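AT5g51070/K3K7_27 (Arabidopsis thaliana, PDB 5GKM) probably works as an ATP-dependent Hsp100-type chaperone (ClpD) associated with the Clp protease, this chain being the N-terminal domain of the chaperone. Local coordinates at residues A[12-17]-A[121-126]; A[37-42]-A[136-141]; A[26-31]-A[64-69]. All coordinates share one frame; numbering follows the deposited sequence. Where two conformers were deposited one is given.

Helices 12-27 and 35-45, consecutive in the chain, link the three contacts of this all-helical Clp N-terminal domain. Contact 1 and contact 2, with centres about 14 Å apart, are both buried and meet directly: Ile123 CG2 lies 3.7 Å from Leu38 CD2, and Ala17 CB 3.8 Å from Leu42 CD2. Contact 3 is nearer the surface. Its centre is about 11 Å from that of contact 2, which it touches through His37 CD2 and Leu28 CD1, 3.6 Å apart, and through a probable hydrogen bond from Arg141 to Ser68. Contacts 1 and 3 share helix 12-27 but stay about 11 Å apart at their nearest atoms.

Contact 1: residues A[12-17]-A[121-126]; sequences ERAIRA and EHIAVG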
ATOM      1  N   GLU A  12     -13.499  -5.849   2.669  1.00 15.27           N
ATOM      2  CA  GLU A  12     -12.774  -6.572   3.817  0.60 16.33           C
ATOM      3  C   GLU A  12     -11.171  -6.834   3.602  1.00 14.77           C
ATOM      4  O   GLU A  12     -10.426  -6.534   4.438  1.00 13.95           O
ATOM      5  CB  GLU A  12     -13.453  -7.913   4.137  0.60 19.64           C
ATOM      6  CG  GLU A  12     -12.780  -8.675   5.243  0.60 21.52           C
ATOM      7  CD  GLU A  12     -13.234 -10.140   5.332  0.60 25.34           C
ATOM      8  OE1 GLU A  12     -14.220 -10.546   4.689  0.60 31.46           O
ATOM      9  OE2 GLU A  12     -12.525 -10.934   5.956  0.60 29.30           O
ATOM     10  N   ARG A  13     -10.841  -7.200   2.377  1.00 14.54           N
ATOM     11  CA  ARG A  13      -9.475  -7.320   2.006  1.00 13.42           C
ATOM     12  C   ARG A  13      -8.793  -5.967   2.050  1.00 12.99           C
ATOM     13  O   ARG A  13      -7.675  -5.903   2.422  1.00 12.56           O
ATOM     14  CB  ARG A  13      -9.252  -7.887   0.611  1.00 14.91           C
ATOM     15  CG  ARG A  13      -9.790  -9.278   0.393  1.00 15.10           C
ATOM     16  CD  ARG A  13      -9.417  -9.842  -0.972  1.00 16.03           C
ATOM     17  NE  ARG A  13      -8.009  -9.687  -1.188  1.00 14.88           N
ATOM     18  CZ  ARG A  13      -7.473  -9.324  -2.326  1.00 16.45           C
ATOM     19  NH1 ARG A  13      -8.231  -9.129  -3.376  1.00 16.79           N
ATOM     20  NH2 ARG A  13      -6.168  -9.128  -2.385  1.00 16.45           N
ATOM     21  N   ALA A  14      -9.455  -4.949   1.552  1.00 12.03           N
ATOM     22  CA  ALA A  14      -8.797  -3.666   1.517  1.00 13.38           C
ATOM     23  C   ALA A  14      -8.512  -3.140   2.931  1.00 13.34           C
ATOM     24  O   ALA A  14      -7.518  -2.560   3.176  1.00 11.91           O
ATOM     25  CB  ALA A  14      -9.625  -2.671   0.744  1.00 13.60           C
ATOM     26  N   ILE A  15      -9.495  -3.328   3.777  1.00 12.74           N
ATOM     27  CA  ILE A  15      -9.386  -2.888   5.149  1.00 13.90           C
ATOM     28  C   ILE A  15      -8.265  -3.651   5.847  1.00 13.24           C
ATOM     29  O   ILE A  15      -7.547  -3.082   6.571  1.00 12.45           O
ATOM     30  CB  ILE A  15     -10.709  -3.075   5.919  1.00 15.57           C
ATOM     31  CG1 ILE A  15     -11.811  -2.223   5.325  1.00 17.38           C
ATOM     32  CG2 ILE A  15     -10.532  -2.818   7.405  1.00 16.81           C
ATOM     33  CD1 ILE A  15     -11.642  -0.816   5.656  1.00 21.66           C
ATOM     34  N   ARG A  16      -8.150  -4.932   5.563  1.00 12.25           N
ATOM     35  CA  ARG A  16      -7.109  -5.710   6.162  1.00 13.46           C
ATOM     36  C   ARG A  16      -5.730  -5.224   5.723  1.00 12.40           C
ATOM     37  O   ARG A  16      -4.851  -5.098   6.498  1.00 12.73           O
ATOM     38  CB  ARG A  16      -7.315  -7.186   5.871  1.00 17.10           C
ATOM     39  CG  ARG A  16      -6.344  -8.136   6.500  1.00 20.93           C
ATOM     40  CD  ARG A  16      -6.687  -9.554   6.056  1.00 25.64           C
ATOM     41  NE  ARG A  16      -8.021  -9.932   6.431  1.00 30.48           N
ATOM     42  CZ  ARG A  16      -8.914 -10.360   5.574  1.00 34.65           C
ATOM     43  NH1 ARG A  16      -8.628 -10.407   4.273  1.00 33.10           N
ATOM     44  NH2 ARG A  16     -10.085 -10.704   6.018  1.00 38.15           N
ATOM     45  N   ALA A  17      -5.592  -4.916   4.454  1.00 11.31           N
ATOM     46  CA  ALA A  17      -4.336  -4.405   3.975  1.00 11.48           C
ATOM     47  C   ALA A  17      -3.959  -3.089   4.649  1.00 11.51           C
ATOM     48  O   ALA A  17      -2.839  -2.814   4.900  1.00 11.31           O
ATOM     49  CB  ALA A  17      -4.383  -4.199   2.449  1.00 11.21           C
ATOM     50  N   GLU A 121      -6.845  -3.906  -5.067  1.00 12.94           N
ATOM     51  CA  GLU A 121      -6.360  -3.667  -6.398  1.00 12.24           C
ATOM     52  C   GLU A 121      -6.499  -2.193  -6.797  1.00 11.95           C
ATOM     53  O   GLU A 121      -5.687  -1.680  -7.443  1.00 12.27           O
ATOM     54  CB  GLU A 121      -7.031  -4.596  -7.374  1.00 13.98           C
ATOM     55  CG  GLU A 121      -6.571  -6.007  -7.170  1.00 14.74           C
ATOM     56  CD  GLU A 121      -7.243  -6.746  -6.019  1.00 14.66           C
ATOM     57  OE1 GLU A 121      -8.248  -6.383  -5.499  1.00 14.80           O
ATOM     58  OE2 GLU A 121      -6.706  -7.753  -5.716  1.00 17.36           O
ATOM     59  N   HIS A 122      -7.585  -1.564  -6.383  1.00 11.49           N
ATOM     60  CA  HIS A 122      -7.748  -0.154  -6.589  1.00 11.27           C
ATOM     61  C   HIS A 122      -6.717   0.643  -5.833  1.00 11.06           C
ATOM     62  O   HIS A 122      -6.259   1.626  -6.290  1.00 11.50           O
ATOM     63  CB  HIS A 122      -9.102   0.338  -6.126  1.00 11.87           C
ATOM     64  CG  HIS A 122     -10.269  -0.240  -6.888  1.00 13.71           C
ATOM     65  ND1 HIS A 122     -11.178  -1.043  -6.345  1.00 13.81           N
ATOM     66  CD2 HIS A 122     -10.634  -0.086  -8.191  1.00 13.99           C
ATOM     67  CE1 HIS A 122     -12.071  -1.366  -7.257  1.00 14.82           C
ATOM     68  NE2 HIS A 122     -11.730  -0.791  -8.383  1.00 13.91           N
ATOM     69  N   ILE A 123      -6.436   0.216  -4.611  1.00 10.80           N
ATOM     70  CA  ILE A 123      -5.393   0.841  -3.818  1.00 10.64           C
ATOM     71  C   ILE A 123      -4.029   0.695  -4.474  1.00 10.62           C
ATOM     72  O   ILE A 123      -3.274   1.578  -4.474  1.00 10.43           O
ATOM     73  CB  ILE A 123      -5.329   0.331  -2.345  1.00 11.40           C
ATOM     74  CG1 ILE A 123      -6.686   0.558  -1.672  1.00 12.38           C
ATOM     75  CG2 ILE A 123      -4.158   0.982  -1.612  1.00 11.27           C
ATOM     76  CD1 ILE A 123      -6.857  -0.096  -0.318  1.00 13.44           C
ATOM     77  N   ALA A 124      -3.771  -0.475  -5.016  1.00 10.40           N
ATOM     78  CA  ALA A 124      -2.513  -0.655  -5.722  1.00 10.96           C
ATOM     79  C   ALA A 124      -2.376   0.261  -6.945  1.00 11.52           C
ATOM     80  O   ALA A 124      -1.365   0.790  -7.168  1.00 12.36           O
ATOM     81  CB  ALA A 124      -2.323  -2.110  -6.137  1.00 10.98           C
ATOM     82  N   VAL A 125      -3.457   0.407  -7.682  1.00 12.12           N
ATOM     83  CA  VAL A 125      -3.393   1.267  -8.847  1.00 11.92           C
ATOM     84  C   VAL A 125      -3.089   2.678  -8.383  1.00 12.89           C
ATOM     85  O   VAL A 125      -2.330   3.335  -8.968  1.00 13.42           O
ATOM     86  CB  VAL A 125      -4.682   1.257  -9.693  1.00 11.75           C
ATOM     87  CG1 VAL A 125      -4.555   2.214 -10.875  1.00 13.00           C
ATOM     88  CG2 VAL A 125      -4.899  -0.148 -10.209  1.00 12.67           C
ATOM     89  N   GLY A 126      -3.698   3.070  -7.290  1.00 11.97           N
ATOM     90  CA  GLY A 126      -3.415   4.373  -6.734  1.00 13.93           C
ATOM     91  C   GLY A 126      -1.980   4.506  -6.299  1.00 13.41           C
ATOM     92  O   GLY A 126      -1.360   5.462  -6.555  1.00 13.31           O
TER
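Arg13 and Glu121 both start with CG anti to their own carbonyl carbon (chi1 -61° and -70°); a later bend, at chi3 in the arginine and chi2 in the glutamate, then brings guanidinium and carboxylate together, with the two side chains crossing at nearly a right angle. Arg13 NH1 donates to Glu121 OE2 over 3.1 Å, in a nearly straight bond (162°) that is also a salt bridge. The oxygen sits close to the guanidinium plane and accepts through its syn lone pair, while OE1 is farther from NH1, at 3.5 Å. The carboxylate and guanidinium planes are well out of parallel, and the one hydrogen bond between them runs to OE2. Both charges have second partners: Arg13 NH2 bridges to Glu45, and Glu121 OE2 to Arg156 of helix 146-158, a network likely to favour the ionised form of the buried glutamate. The contact joins the first helix of the all-helical Clp N-terminal domain, 12-27, to helix 120-130 from its later half. Beside the ion pair the join is apolar: Ile123 reaches out with CD1 to touch Ala14 CB at 3.9 Å, and also packs on Leu38 and Leu42 of helix 35-45.

Contact 2: residues A[37-42]-A[136-141]; sequences HLLLGL and GRVLKR
Leu39 crosses from helix 35-45 to Val138 and Leu139 of helix 134-142. Its CB points toward the second helix but remains 5.7 Å from Val138 CG1, and CG, anti to the backbone N (chi1 174°), carries the chain straight on toward the valine. At the fork, CD1 turns aside and has no neighbour within 4.5 Å on 136-141. CD2 does the touching: it lies 3.7 Å from Val138 CG1 and 3.8 Å from Val138 CB, the leucine and valine approaching tip to tip. The same methyl is 4.4 Å from CD2 of Leu139, which leaves its helix at an angle and comes nearer only at its end. One branch of Leu39 thus serves both residues. Leu127 of helix 120-130 also packs on Leu39, while Val138 touches Val66 and Trp70 of helix 59-71, placing the pair in the buried interior of the helical bundle. Every group that meets here is aliphatic, so the two helices are held at this point by dispersion and the burial of methyl groups, without the directional demands of polar bonds.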
ATOM      1  N   HIS A  37       4.949   1.663   3.427  1.00 13.01           N
ATOM      2  CA  HIS A  37       4.274   0.845   4.389  1.00 13.31           C
ATOM      3  C   HIS A  37       2.971   0.279   3.893  1.00 11.98           C
ATOM      4  O   HIS A  37       2.605  -0.805   4.195  1.00 12.07           O
ATOM      5  CB  HIS A  37       4.120   1.554   5.724  1.00 14.40           C
ATOM      6  CG  HIS A  37       5.370   2.235   6.169  1.00 14.24           C
ATOM      7  ND1 HIS A  37       5.435   3.548   6.445  1.00 15.89           N
ATOM      8  CD2 HIS A  37       6.640   1.732   6.360  1.00 15.87           C
ATOM      9  CE1 HIS A  37       6.680   3.857   6.787  1.00 15.76           C
ATOM     10  NE2 HIS A  37       7.415   2.741   6.746  1.00 15.93           N
ATOM     11  N   LEU A  38       2.263   1.105   3.151  1.00 11.94           N
ATOM     12  CA  LEU A  38       1.057   0.642   2.500  1.00 11.77           C
ATOM     13  C   LEU A  38       1.388  -0.501   1.511  1.00 10.85           C
ATOM     14  O   LEU A  38       0.677  -1.428   1.403  1.00 11.21           O
ATOM     15  CB  LEU A  38       0.386   1.802   1.774  1.00 12.17           C
ATOM     16  CG  LEU A  38      -0.900   1.415   1.066  1.00 11.79           C
ATOM     17  CD1 LEU A  38      -1.944   0.810   2.007  1.00 14.20           C
ATOM     18  CD2 LEU A  38      -1.458   2.610   0.329  1.00 12.65           C
ATOM     19  N   LEU A  39       2.507  -0.358   0.849  1.00 11.58           N
ATOM     20  CA  LEU A  39       2.920  -1.405  -0.056  1.00 11.57           C
ATOM     21  C   LEU A  39       3.128  -2.694   0.713  1.00 10.87           C
ATOM     22  O   LEU A  39       2.703  -3.704   0.292  1.00 11.48           O
ATOM     23  CB  LEU A  39       4.197  -1.008  -0.805  1.00 11.44           C
ATOM     24  CG  LEU A  39       4.806  -2.080  -1.689  1.00 12.76           C
ATOM     25  CD1 LEU A  39       3.873  -2.509  -2.808  1.00 12.10           C
ATOM     26  CD2 LEU A  39       6.106  -1.559  -2.256  1.00 13.35           C
ATOM     27  N   LEU A  40       3.748  -2.585   1.871  1.00 11.35           N
ATOM     28  CA  LEU A  40       3.927  -3.755   2.697  1.00 12.45           C
ATOM     29  C   LEU A  40       2.597  -4.389   3.132  1.00 11.86           C
ATOM     30  O   LEU A  40       2.456  -5.540   3.095  1.00 11.08           O
ATOM     31  CB  LEU A  40       4.797  -3.470   3.916  1.00 12.97           C
ATOM     32  CG  LEU A  40       6.242  -3.072   3.664  1.00 13.62           C
ATOM     33  CD1 LEU A  40       6.991  -2.802   4.964  1.00 15.02           C
ATOM     34  CD2 LEU A  40       6.984  -4.145   2.897  1.00 14.75           C
ATOM     35  N   GLY A  41       1.639  -3.563   3.505  1.00 10.97           N
ATOM     36  CA  GLY A  41       0.358  -4.080   3.879  1.00 10.77           C
ATOM     37  C   GLY A  41      -0.368  -4.820   2.772  1.00 10.75           C
ATOM     38  O   GLY A  41      -0.987  -5.788   2.988  1.00 11.02           O
ATOM     39  N   LEU A  42      -0.269  -4.274   1.574  1.00 11.16           N
ATOM     40  CA  LEU A  42      -0.853  -4.933   0.426  1.00 11.89           C
ATOM     41  C   LEU A  42      -0.203  -6.248   0.108  1.00 11.56           C
ATOM     42  O   LEU A  42      -0.855  -7.164  -0.215  1.00 13.07           O
ATOM     43  CB  LEU A  42      -0.780  -4.041  -0.819  1.00 12.03           C
ATOM     44  CG  LEU A  42      -1.652  -2.775  -0.790  1.00 12.07           C
ATOM     45  CD1 LEU A  42      -1.188  -1.820  -1.869  1.00 14.40           C
ATOM     46  CD2 LEU A  42      -3.132  -3.031  -0.922  1.00 13.12           C
ATOM     47  N   GLY A 136       7.944   2.939  -5.731  1.00 17.78           N
ATOM     48  CA  GLY A 136       8.866   2.661  -6.779  1.00 18.58           C
ATOM     49  C   GLY A 136      10.234   2.319  -6.289  1.00 18.18           C
ATOM     50  O   GLY A 136      10.847   1.493  -6.877  1.00 20.32           O
ATOM     51  N   ARG A 137      10.691   2.966  -5.246  1.00 17.61           N
ATOM     52  CA  ARG A 137      12.011   2.644  -4.763  1.00 19.42           C
ATOM     53  C   ARG A 137      12.108   1.218  -4.275  1.00 18.50           C
ATOM     54  O   ARG A 137      13.072   0.569  -4.490  1.00 18.92           O
ATOM     55  CB  ARG A 137      12.410   3.584  -3.657  1.00 20.53           C
ATOM     56  CG  ARG A 137      12.449   5.035  -4.071  1.00 25.33           C
ATOM     57  CD  ARG A 137      12.679   5.943  -2.894  1.00 26.98           C
ATOM     58  NE  ARG A 137      14.046   5.909  -2.464  1.00 29.90           N
ATOM     59  CZ  ARG A 137      14.500   6.556  -1.401  1.00 33.14           C
ATOM     60  NH1 ARG A 137      13.684   7.290  -0.677  1.00 35.85           N
ATOM     61  NH2 ARG A 137      15.770   6.493  -1.057  1.00 32.43           N
ATOM     62  N   VAL A 138      11.096   0.770  -3.562  1.00 16.67           N
ATOM     63  CA  VAL A 138      11.055  -0.585  -3.119  1.00 16.47           C
ATOM     64  C   VAL A 138      10.977  -1.586  -4.275  1.00 16.99           C
ATOM     65  O   VAL A 138      11.657  -2.540  -4.290  1.00 17.21           O
ATOM     66  CB  VAL A 138       9.831  -0.811  -2.222  1.00 17.64           C
ATOM     67  CG1 VAL A 138       9.738  -2.234  -1.740  1.00 16.94           C
ATOM     68  CG2 VAL A 138       9.843   0.141  -1.068  1.00 18.17           C
ATOM     69  N   LEU A 139      10.111  -1.300  -5.240  1.00 15.95           N
ATOM     70  CA  LEU A 139       9.978  -2.187  -6.358  1.00 17.21           C
ATOM     71  C   LEU A 139      11.288  -2.272  -7.149  1.00 18.11           C
ATOM     72  O   LEU A 139      11.658  -3.301  -7.596  1.00 20.85           O
ATOM     73  CB  LEU A 139       8.770  -1.837  -7.224  1.00 16.64           C
ATOM     74  CG  LEU A 139       7.429  -1.984  -6.519  1.00 16.31           C
ATOM     75  CD1 LEU A 139       6.307  -1.497  -7.412  1.00 19.71           C
ATOM     76  CD2 LEU A 139       7.114  -3.413  -6.155  1.00 16.11           C
ATOM     77  N   LYS A 140      11.952  -1.151  -7.267  1.00 19.11           N
ATOM     78  CA  LYS A 140      13.211  -1.142  -7.974  1.00 22.61           C
ATOM     79  C   LYS A 140      14.224  -2.014  -7.256  1.00 22.06           C
ATOM     80  O   LYS A 140      14.940  -2.732  -7.861  1.00 22.26           O
ATOM     81  CB  LYS A 140      13.745   0.268  -8.149  1.00 26.36           C
ATOM     82  CG  LYS A 140      15.085   0.330  -8.863  1.00 29.35           C
ATOM     83  CD  LYS A 140      15.540   1.750  -9.089  1.00 34.35           C
ATOM     84  CE  LYS A 140      16.645   1.805 -10.146  1.00 40.02           C
ATOM     85  NZ  LYS A 140      17.672   2.827  -9.823  1.00 48.04           N
ATOM     86  N   ARG A 141      14.247  -1.923  -5.949  1.00 21.17           N
ATOM     87  CA  ARG A 141      15.137  -2.737  -5.183  1.00 20.58           C
ATOM     88  C   ARG A 141      14.802  -4.208  -5.333  1.00 20.62           C
ATOM     89  O   ARG A 141      15.657  -5.034  -5.330  1.00 23.69           O
ATOM     90  CB  ARG A 141      15.167  -2.288  -3.726  1.00 21.29           C
ATOM     91  CG  ARG A 141      16.020  -3.121  -2.821  1.00 23.53           C
ATOM     92  CD  ARG A 141      17.492  -2.788  -3.055  1.00 26.36           C
ATOM     93  NE  ARG A 141      17.889  -1.442  -2.689  1.00 29.74           N
ATOM     94  CZ  ARG A 141      18.418  -1.112  -1.524  1.00 29.11           C
ATOM     95  NH1 ARG A 141      18.569  -2.025  -0.606  1.00 30.15           N
ATOM     96  NH2 ARG A 141      18.763   0.107  -1.263  1.00 31.63           N
TER

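Contact 3: residues A[26-31]-A[64-69]; sequences KSLGKD and EAVWSI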
ATOM      1  N   LYS A  26       4.599   0.107  12.215  1.00 15.00           N
ATOM      2  CA  LYS A  26       4.974   0.028  13.621  1.00 18.25           C
ATOM      3  C   LYS A  26       6.174  -0.861  13.798  1.00 17.75           C
ATOM      4  O   LYS A  26       7.078  -0.552  14.517  1.00 17.81           O
ATOM      5  CB  LYS A  26       3.820  -0.532  14.443  1.00 19.53           C
ATOM      6  CG  LYS A  26       4.026  -0.458  15.937  1.00 24.11           C
ATOM      7  CD  LYS A  26       4.068   0.966  16.436  1.00 28.17           C
ATOM      8  CE  LYS A  26       4.477   1.085  17.908  1.00 30.09           C
ATOM      9  NZ  LYS A  26       4.961   2.434  18.267  1.00 30.00           N
ATOM     10  N   SER A  27       6.140  -1.987  13.125  1.00 16.86           N
ATOM     11  CA  SER A  27       7.391  -2.893  13.222  0.63 19.59           C
ATOM     12  C   SER A  27       8.820  -2.287  12.886  1.00 18.71           C
ATOM     13  O   SER A  27       9.845  -2.650  13.316  1.00 20.21           O
ATOM     14  CB  SER A  27       7.164  -4.182  12.458  0.63 23.32           C
ATOM     15  OG  SER A  27       7.053  -3.963  11.050  0.63 30.02           O
ATOM     16  N   LEU A  28       8.668  -1.304  12.008  1.00 17.32           N
ATOM     17  CA  LEU A  28       9.812  -0.581  11.507  1.00 18.33           C
ATOM     18  C   LEU A  28      10.178   0.570  12.415  1.00 18.13           C
ATOM     19  O   LEU A  28      11.085   1.287  12.131  1.00 20.20           O
ATOM     20  CB  LEU A  28       9.641  -0.103  10.079  1.00 16.79           C
ATOM     21  CG  LEU A  28       9.568  -1.210   9.078  1.00 16.91           C
ATOM     22  CD1 LEU A  28       8.870  -0.761   7.809  1.00 16.31           C
ATOM     23  CD2 LEU A  28      10.900  -1.802   8.773  1.00 17.99           C
ATOM     24  N   GLY A  29       9.443   0.717  13.490  1.00 16.96           N
ATOM     25  CA  GLY A  29       9.682   1.811  14.393  1.00 19.19           C
ATOM     26  C   GLY A  29       9.125   3.154  13.964  1.00 17.71           C
ATOM     27  O   GLY A  29       9.599   4.153  14.345  1.00 20.39           O
ATOM     28  N   LYS A  30       8.077   3.134  13.158  1.00 17.31           N
ATOM     29  CA  LYS A  30       7.446   4.348  12.692  1.00 17.57           C
ATOM     30  C   LYS A  30       6.164   4.727  13.443  1.00 18.45           C
ATOM     31  O   LYS A  30       5.607   3.942  14.105  1.00 19.52           O
ATOM     32  CB  LYS A  30       7.162   4.245  11.197  1.00 16.40           C
ATOM     33  CG  LYS A  30       8.281   3.641  10.385  1.00 18.10           C
ATOM     34  CD  LYS A  30       9.493   4.519  10.319  1.00 19.63           C
ATOM     35  CE  LYS A  30      10.655   3.801   9.682  1.00 21.53           C
ATOM     36  NZ  LYS A  30      11.863   4.621   9.464  1.00 23.09           N
ATOM     37  N   ASP A  31       5.759   5.980  13.339  1.00 17.91           N
ATOM     38  CA  ASP A  31       4.541   6.461  13.934  1.00 19.65           C
ATOM     39  C   ASP A  31       3.516   7.057  12.957  1.00 18.20           C
ATOM     40  O   ASP A  31       2.620   7.689  13.365  1.00 17.33           O
ATOM     41  CB  ASP A  31       4.841   7.511  14.987  1.00 23.51           C
ATOM     42  CG  ASP A  31       5.713   6.985  16.095  1.00 28.26           C
ATOM     43  OD1 ASP A  31       5.321   6.031  16.763  1.00 29.51           O
ATOM     44  OD2 ASP A  31       6.786   7.554  16.272  1.00 34.22           O
ATOM     45  N   GLU A  64      12.745  -6.433   3.960  1.00 20.38           N
ATOM     46  CA  GLU A  64      14.171  -6.157   3.903  1.00 21.55           C
ATOM     47  C   GLU A  64      14.506  -4.954   3.081  1.00 21.24           C
ATOM     48  O   GLU A  64      15.348  -4.183   3.431  1.00 22.97           O
ATOM     49  CB  GLU A  64      14.914  -7.335   3.311  1.00 28.72           C
ATOM     50  CG  GLU A  64      14.900  -8.534   4.189  1.00 32.74           C
ATOM     51  CD  GLU A  64      15.395  -9.806   3.537  1.00 38.77           C
ATOM     52  OE1 GLU A  64      15.995  -9.725   2.470  1.00 46.68           O
ATOM     53  OE2 GLU A  64      15.174 -10.866   4.138  1.00 49.49           O
ATOM     54  N   ALA A  65      13.822  -4.831   1.966  1.00 21.17           N
ATOM     55  CA  ALA A  65      14.062  -3.742   1.112  1.00 19.26           C
ATOM     56  C   ALA A  65      13.710  -2.461   1.790  1.00 19.32           C
ATOM     57  O   ALA A  65      14.414  -1.518   1.684  1.00 18.57           O
ATOM     58  CB  ALA A  65      13.259  -3.897  -0.167  1.00 19.58           C
ATOM     59  N   VAL A  66      12.560  -2.441   2.446  1.00 17.90           N
ATOM     60  CA  VAL A  66      12.110  -1.212   3.037  1.00 16.50           C
ATOM     61  C   VAL A  66      13.037  -0.714   4.163  1.00 18.16           C
ATOM     62  O   VAL A  66      13.321   0.448   4.284  1.00 17.82           O
ATOM     63  CB  VAL A  66      10.654  -1.342   3.518  1.00 17.24           C
ATOM     64  CG1 VAL A  66      10.254  -0.158   4.380  1.00 16.92           C
ATOM     65  CG2 VAL A  66       9.731  -1.366   2.308  1.00 17.13           C
ATOM     66  N   TRP A  67      13.418  -1.645   4.979  1.00 17.19           N
ATOM     67  CA  TRP A  67      14.294  -1.321   6.048  1.00 18.60           C
ATOM     68  C   TRP A  67      15.589  -0.764   5.500  1.00 20.95           C
ATOM     69  O   TRP A  67      16.044   0.314   5.899  1.00 19.79           O
ATOM     70  CB  TRP A  67      14.561  -2.558   6.908  1.00 17.91           C
ATOM     71  CG  TRP A  67      15.576  -2.251   7.982  1.00 19.16           C
ATOM     72  CD1 TRP A  67      16.888  -2.624   8.023  1.00 19.08           C
ATOM     73  CD2 TRP A  67      15.378  -1.464   9.191  1.00 18.43           C
ATOM     74  NE1 TRP A  67      17.499  -2.154   9.124  1.00 20.22           N
ATOM     75  CE2 TRP A  67      16.663  -1.449   9.869  1.00 19.27           C
ATOM     76  CE3 TRP A  67      14.313  -0.830   9.775  1.00 18.11           C
ATOM     77  CZ2 TRP A  67      16.845  -0.781  11.065  1.00 19.29           C
ATOM     78  CZ3 TRP A  67      14.518  -0.154  10.973  1.00 20.95           C
ATOM     79  CH2 TRP A  67      15.766  -0.134  11.597  1.00 20.28           C
ATOM     80  N   SER A  68      16.105  -1.442   4.487  1.00 21.71           N
ATOM     81  CA  SER A  68      17.350  -1.015   3.940  1.00 21.18           C
ATOM     82  C   SER A  68      17.288   0.389   3.352  1.00 20.87           C
ATOM     83  O   SER A  68      18.137   1.223   3.595  1.00 22.12           O
ATOM     84  CB  SER A  68      17.790  -2.022   2.905  1.00 23.41           C
ATOM     85  OG  SER A  68      18.973  -1.570   2.350  1.00 28.42           O
ATOM     86  N   ILE A  69      16.260   0.646   2.587  1.00 19.14           N
ATOM     87  CA  ILE A  69      16.169   1.928   1.905  1.00 20.73           C
ATOM     88  C   ILE A  69      16.055   3.138   2.810  1.00 19.92           C
ATOM     89  O   ILE A  69      16.723   4.102   2.610  1.00 20.46           O
ATOM     90  CB  ILE A  69      15.019   1.907   0.848  1.00 19.85           C
ATOM     91  CG1 ILE A  69      15.333   0.880  -0.203  1.00 20.23           C
ATOM     92  CG2 ILE A  69      14.861   3.232   0.146  1.00 20.06           C
ATOM     93  CD1 ILE A  69      14.145   0.497  -1.012  1.00 20.68           C
TER
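Leu28 sits in the Schellman motif that terminates helix 12-27 and from there packs on Val66 and Trp67 of helix 59-71. Gly29 takes the positive phi (79°) of the motif, and its N bonds back to Lys26 O at 2.9 Å. The two methyls of Leu28 divide the work. CD1 meets Val66 CG1 at 3.7 Å, the two side chains crossing at about a right angle. CD2 comes to the edge of the indole, near the ring plane, 3.7 Å from Trp67 CE3, and the leucine and tryptophan run past one another in opposite directions. With Trp67 CG anti to its backbone nitrogen (chi1 176°) and chi2 at -105°, the six-membered ring points at the turn, and CZ3 lies 3.9 Å from Leu28 O, which is in the plane of the indole. The ring edge thus meets Leu28 twice, by a methyl and by the carbonyl. On the far side of the indole, NE1 has a weak hydrogen bond to Glu72. Close by, Lys30 NZ forms a salt bridge with Asp71, a second tie between the turn and helix 59-71. Helix 35-45 adjoins the apolar patch, with Leu40 touching both Leu28 and Val66, while helix 134-142 packs on Val66 through Val138; in this domain without strands, the turn after helix 12-27 is thus packed against helices 59-71 and 35-45.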